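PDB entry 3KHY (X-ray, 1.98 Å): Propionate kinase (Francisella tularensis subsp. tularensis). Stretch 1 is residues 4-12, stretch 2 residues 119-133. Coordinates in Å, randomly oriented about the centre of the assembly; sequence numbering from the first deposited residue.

Stretch 1, residues 4-12: ILVLNCGSS
Stretch 2 (119-133) PAHIEGIRFCQQIFP

The contact sets a β-strand, residues 4-9, against a helix that runs through residues 119-131; both elements begin earlier in the chain. Their axes come within 7.8 Å, and their N-to-C directions differ by 132°, so the helix descends obliquely against the strand's direction. The register follows: Cys9 CA lies 5.4 Å from His121 CA and Ser11 CA 5.3 Å from Ala120 CA, while Leu5, farther back along the strand, meets Phe132, just past the helix. The strand keeps extended torsions: -92/121 at Leu5, -125/144 at Leu7, -125/101 at Asn8 and -93/111 at Cys9; Gly10 (-99/-180) then leads into Ser11 at -63/-38. The helix holds phi/psi near -60/-43, loosening to -89/-34 at Ile131, with i to i+4 bonds such as Gly124 N to Ala120 O (3.0 Å) and Cys128 N to Gly124 O (3.0 Å).

Strand alternation supplies the first rule. Leu5, Leu7 and Cys9 point toward the helix, whereas Ile4 and Val6 make no contact with it. The helix answers at intervals of four with Ala120, Gly124 and Cys128, and Phe132 just beyond it keeps the spacing.

Cys9 covers the most surface. Its chi1 is m (-62°), which places SG 3.8 Å from Gly124 CA. This close approach depends on the bare glycine backbone: an ideal CB there would point toward the strand and lie 2.5 Å from Cys9 SG, a clash.

Ala120 is the second anchor, a small methyl directed toward the strand's exit. Its CB sits 3.6 Å from Cys9 O, 3.5 Å from Gly10 C and 3.6 Å from Ser11 N, packing against peptide backbone rather than side chains.

His121 is the third. Its CB points sideways, but chi1 m (-65°) and chi2 -37° bring the ring end nearer the strand. CE1 lies 3.6 Å from Asn8 OD1, which meets the ring edge near its plane; Asn8 has chi1 t and chi2 9°. A water joins the two stretches, accepting a hydrogen bond from Cys9 N at 2.8 Å and hydrogen-bonding to His121 ND1 at 3.0 Å. It thus links the strand amide to the His121 ring.

Farther along, the contact is apolar. Leu7 (chi1 m, chi2 t) brings CD1 to 3.5 Å from the SG of Cys128, whose chi1 is m (-76°). Leu5 (chi1 t, chi2 p) sets CD2 4.4 Å from Phe132 CE2, a looser contact. Phe132 has left helical torsions (-123/63), yet its chi1 m (-49°) and chi2 -76° keep the ring within reach of the strand.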

# COMPACT_ATOMS: atom_id res chain seq x y z
N ILE A 4 8.04 25.20 -29.52
CA ILE A 4 8.43 23.82 -29.28
C ILE A 4 7.25 22.92 -29.62
O ILE A 4 6.10 23.21 -29.25
CB ILE A 4 8.76 23.59 -27.80
CG1 ILE A 4 9.88 24.53 -27.34
CG2 ILE A 4 9.14 22.14 -27.56
CD1 ILE A 4 11.27 23.99 -27.58
N LEU A 5 7.52 21.85 -30.35
CA LEU A 5 6.49 20.87 -30.66
C LEU A 5 6.54 19.81 -29.59
O LEU A 5 7.56 19.18 -29.39
CB LEU A 5 6.75 20.23 -32.03
CG LEU A 5 5.74 19.16 -32.43
CD1 LEU A 5 4.34 19.75 -32.47
CD2 LEU A 5 6.11 18.54 -33.77
N VAL A 6 5.43 19.61 -28.88
CA VAL A 6 5.38 18.66 -27.77
C VAL A 6 4.56 17.44 -28.14
O VAL A 6 3.42 17.56 -28.60
CB VAL A 6 4.80 19.32 -26.50
CG1 VAL A 6 4.70 18.31 -25.36
CG2 VAL A 6 5.65 20.50 -26.08
N LEU A 7 5.15 16.25 -27.98
CA LEU A 7 4.49 15.03 -28.43
C LEU A 7 4.33 13.99 -27.35
O LEU A 7 5.21 13.81 -26.51
CB LEU A 7 5.27 14.39 -29.58
CG LEU A 7 5.53 15.24 -30.82
CD1 LEU A 7 6.42 14.45 -31.77
CD2 LEU A 7 4.20 15.63 -31.50
N ASN A 8 3.22 13.28 -27.41
CA ASN A 8 3.11 12.01 -26.70
C ASN A 8 2.72 10.97 -27.74
O ASN A 8 1.56 10.91 -28.17
CB ASN A 8 2.07 12.10 -25.57
CG ASN A 8 1.98 10.81 -24.76
OD1 ASN A 8 2.79 9.90 -24.92
ND2 ASN A 8 0.98 10.73 -23.88
N CYS A 9 3.70 10.19 -28.18
CA CYS A 9 3.45 9.20 -29.24
C CYS A 9 3.10 7.85 -28.64
O CYS A 9 3.95 7.19 -28.05
CB CYS A 9 4.69 9.04 -30.13
SG CYS A 9 5.19 10.53 -31.02
N GLY A 10 1.84 7.45 -28.80
CA GLY A 10 1.38 6.16 -28.33
C GLY A 10 1.34 5.14 -29.45
O GLY A 10 1.67 5.46 -30.60
N SER A 11 0.92 3.92 -29.13
CA SER A 11 0.88 2.83 -30.11
C SER A 11 -0.08 3.09 -31.27
O SER A 11 0.21 2.74 -32.41
CB SER A 11 0.54 1.50 -29.42
OG SER A 11 -0.58 1.64 -28.55
N SER A 12 -1.22 3.72 -30.99
CA SER A 12 -2.18 4.03 -32.04
C SER A 12 -2.61 5.50 -32.06
O SER A 12 -3.63 5.84 -32.66
CB SER A 12 -3.41 3.11 -31.93
OG SER A 12 -4.09 3.32 -30.70
N PRO A 119 8.34 1.50 -26.49
CA PRO A 119 8.58 1.26 -27.92
C PRO A 119 7.94 2.32 -28.81
O PRO A 119 8.59 2.80 -29.74
CB PRO A 119 7.93 -0.10 -28.17
CG PRO A 119 7.97 -0.78 -26.84
CD PRO A 119 7.78 0.31 -25.82
N ALA A 120 6.69 2.68 -28.53
CA ALA A 120 6.01 3.71 -29.31
C ALA A 120 6.68 5.08 -29.16
O ALA A 120 6.76 5.85 -30.11
CB ALA A 120 4.53 3.79 -28.94
N HIS A 121 7.15 5.39 -27.95
CA HIS A 121 7.94 6.60 -27.73
C HIS A 121 9.17 6.60 -28.64
O HIS A 121 9.49 7.60 -29.28
CB HIS A 121 8.42 6.69 -26.28
CG HIS A 121 7.33 6.85 -25.26
ND1 HIS A 121 6.20 7.60 -25.48
CD2 HIS A 121 7.24 6.39 -23.99
CE1 HIS A 121 5.44 7.58 -24.39
NE2 HIS A 121 6.05 6.85 -23.47
N ILE A 122 9.90 5.48 -28.67
CA ILE A 122 11.10 5.39 -29.48
C ILE A 122 10.78 5.54 -30.97
O ILE A 122 11.42 6.33 -31.67
CB ILE A 122 11.85 4.07 -29.21
CG1 ILE A 122 12.53 4.14 -27.84
CG2 ILE A 122 12.87 3.79 -30.30
CD1 ILE A 122 13.06 2.81 -27.35
N GLU A 123 9.78 4.82 -31.44
CA GLU A 123 9.37 4.92 -32.84
C GLU A 123 8.99 6.34 -33.24
O GLU A 123 9.34 6.80 -34.32
CB GLU A 123 8.20 3.97 -33.14
CG GLU A 123 8.64 2.52 -33.27
CD GLU A 123 7.60 1.55 -32.77
OE1 GLU A 123 6.43 1.97 -32.59
OE2 GLU A 123 7.94 0.37 -32.54
N GLY A 124 8.27 7.02 -32.36
CA GLY A 124 7.88 8.40 -32.60
C GLY A 124 9.10 9.28 -32.77
O GLY A 124 9.15 10.15 -33.65
N ILE A 125 10.10 9.05 -31.94
CA ILE A 125 11.36 9.78 -32.01
C ILE A 125 12.02 9.55 -33.37
O ILE A 125 12.54 10.49 -33.98
CB ILE A 125 12.30 9.37 -30.86
CG1 ILE A 125 11.75 9.89 -29.52
CG2 ILE A 125 13.71 9.89 -31.09
CD1 ILE A 125 12.52 9.42 -28.31
N ARG A 126 12.00 8.31 -33.84
CA ARG A 126 12.59 7.97 -35.13
C ARG A 126 11.85 8.62 -36.30
O ARG A 126 12.47 9.13 -37.23
CB ARG A 126 12.70 6.45 -35.31
CG ARG A 126 13.83 5.84 -34.47
CD ARG A 126 13.65 4.35 -34.27
NE ARG A 126 14.72 3.78 -33.46
CZ ARG A 126 14.74 2.51 -33.05
NH1 ARG A 126 13.75 1.69 -33.38
NH2 ARG A 126 15.76 2.06 -32.32
N PHE A 127 10.52 8.59 -36.25
CA PHE A 127 9.73 9.32 -37.25
C PHE A 127 10.17 10.77 -37.29
O PHE A 127 10.33 11.35 -38.36
CB PHE A 127 8.23 9.23 -36.94
CG PHE A 127 7.59 7.95 -37.40
CD1 PHE A 127 7.63 7.57 -38.73
CD2 PHE A 127 6.92 7.13 -36.50
CE1 PHE A 127 7.04 6.40 -39.15
CE2 PHE A 127 6.33 5.95 -36.92
CZ PHE A 127 6.38 5.59 -38.25
N CYS A 128 10.38 11.36 -36.12
CA CYS A 128 10.76 12.76 -36.04
C CYS A 128 12.16 13.01 -36.58
O CYS A 128 12.42 14.07 -37.15
CB CYS A 128 10.64 13.29 -34.60
SG CYS A 128 8.93 13.61 -34.11
N GLN A 129 13.06 12.05 -36.40
CA GLN A 129 14.40 12.15 -36.96
C GLN A 129 14.34 12.19 -38.49
O GLN A 129 15.12 12.88 -39.13
CB GLN A 129 15.29 11.00 -36.49
CG GLN A 129 15.63 11.05 -35.01
CD GLN A 129 16.59 9.95 -34.59
OE1 GLN A 129 16.56 8.84 -35.12
NE2 GLN A 129 17.44 10.26 -33.62
N GLN A 130 13.41 11.43 -39.06
CA GLN A 130 13.24 11.38 -40.51
C GLN A 130 12.58 12.64 -41.05
O GLN A 130 13.01 13.20 -42.05
CB GLN A 130 12.37 10.18 -40.90
CG GLN A 130 12.96 8.83 -40.59
CD GLN A 130 12.11 7.70 -41.15
OE1 GLN A 130 10.88 7.74 -41.07
NE2 GLN A 130 12.77 6.69 -41.71
N ILE A 131 11.53 13.07 -40.37
CA ILE A 131 10.63 14.10 -40.87
C ILE A 131 11.06 15.52 -40.48
O ILE A 131 10.87 16.46 -41.25
CB ILE A 131 9.19 13.82 -40.40
CG1 ILE A 131 8.73 12.47 -40.95
CG2 ILE A 131 8.26 14.94 -40.82
CD1 ILE A 131 7.34 12.09 -40.56
N PHE A 132 11.64 15.67 -39.30
CA PHE A 132 12.15 16.96 -38.86
C PHE A 132 13.63 16.85 -38.51
O PHE A 132 14.02 17.08 -37.36
CB PHE A 132 11.36 17.49 -37.66
CG PHE A 132 9.86 17.44 -37.84
CD1 PHE A 132 9.21 18.37 -38.64
CD2 PHE A 132 9.10 16.49 -37.18
CE1 PHE A 132 7.82 18.33 -38.80
CE2 PHE A 132 7.72 16.44 -37.33
CZ PHE A 132 7.08 17.37 -38.14
N PRO A 133 14.47 16.51 -39.50
CA PRO A 133 15.89 16.17 -39.30
C PRO A 133 16.72 17.30 -38.70
O PRO A 133 17.75 17.03 -38.08
CB PRO A 133 16.37 15.88 -40.73
CG PRO A 133 15.41 16.60 -41.61
CD PRO A 133 14.09 16.47 -40.92
O HOH W 1 6.20 10.21 -26.97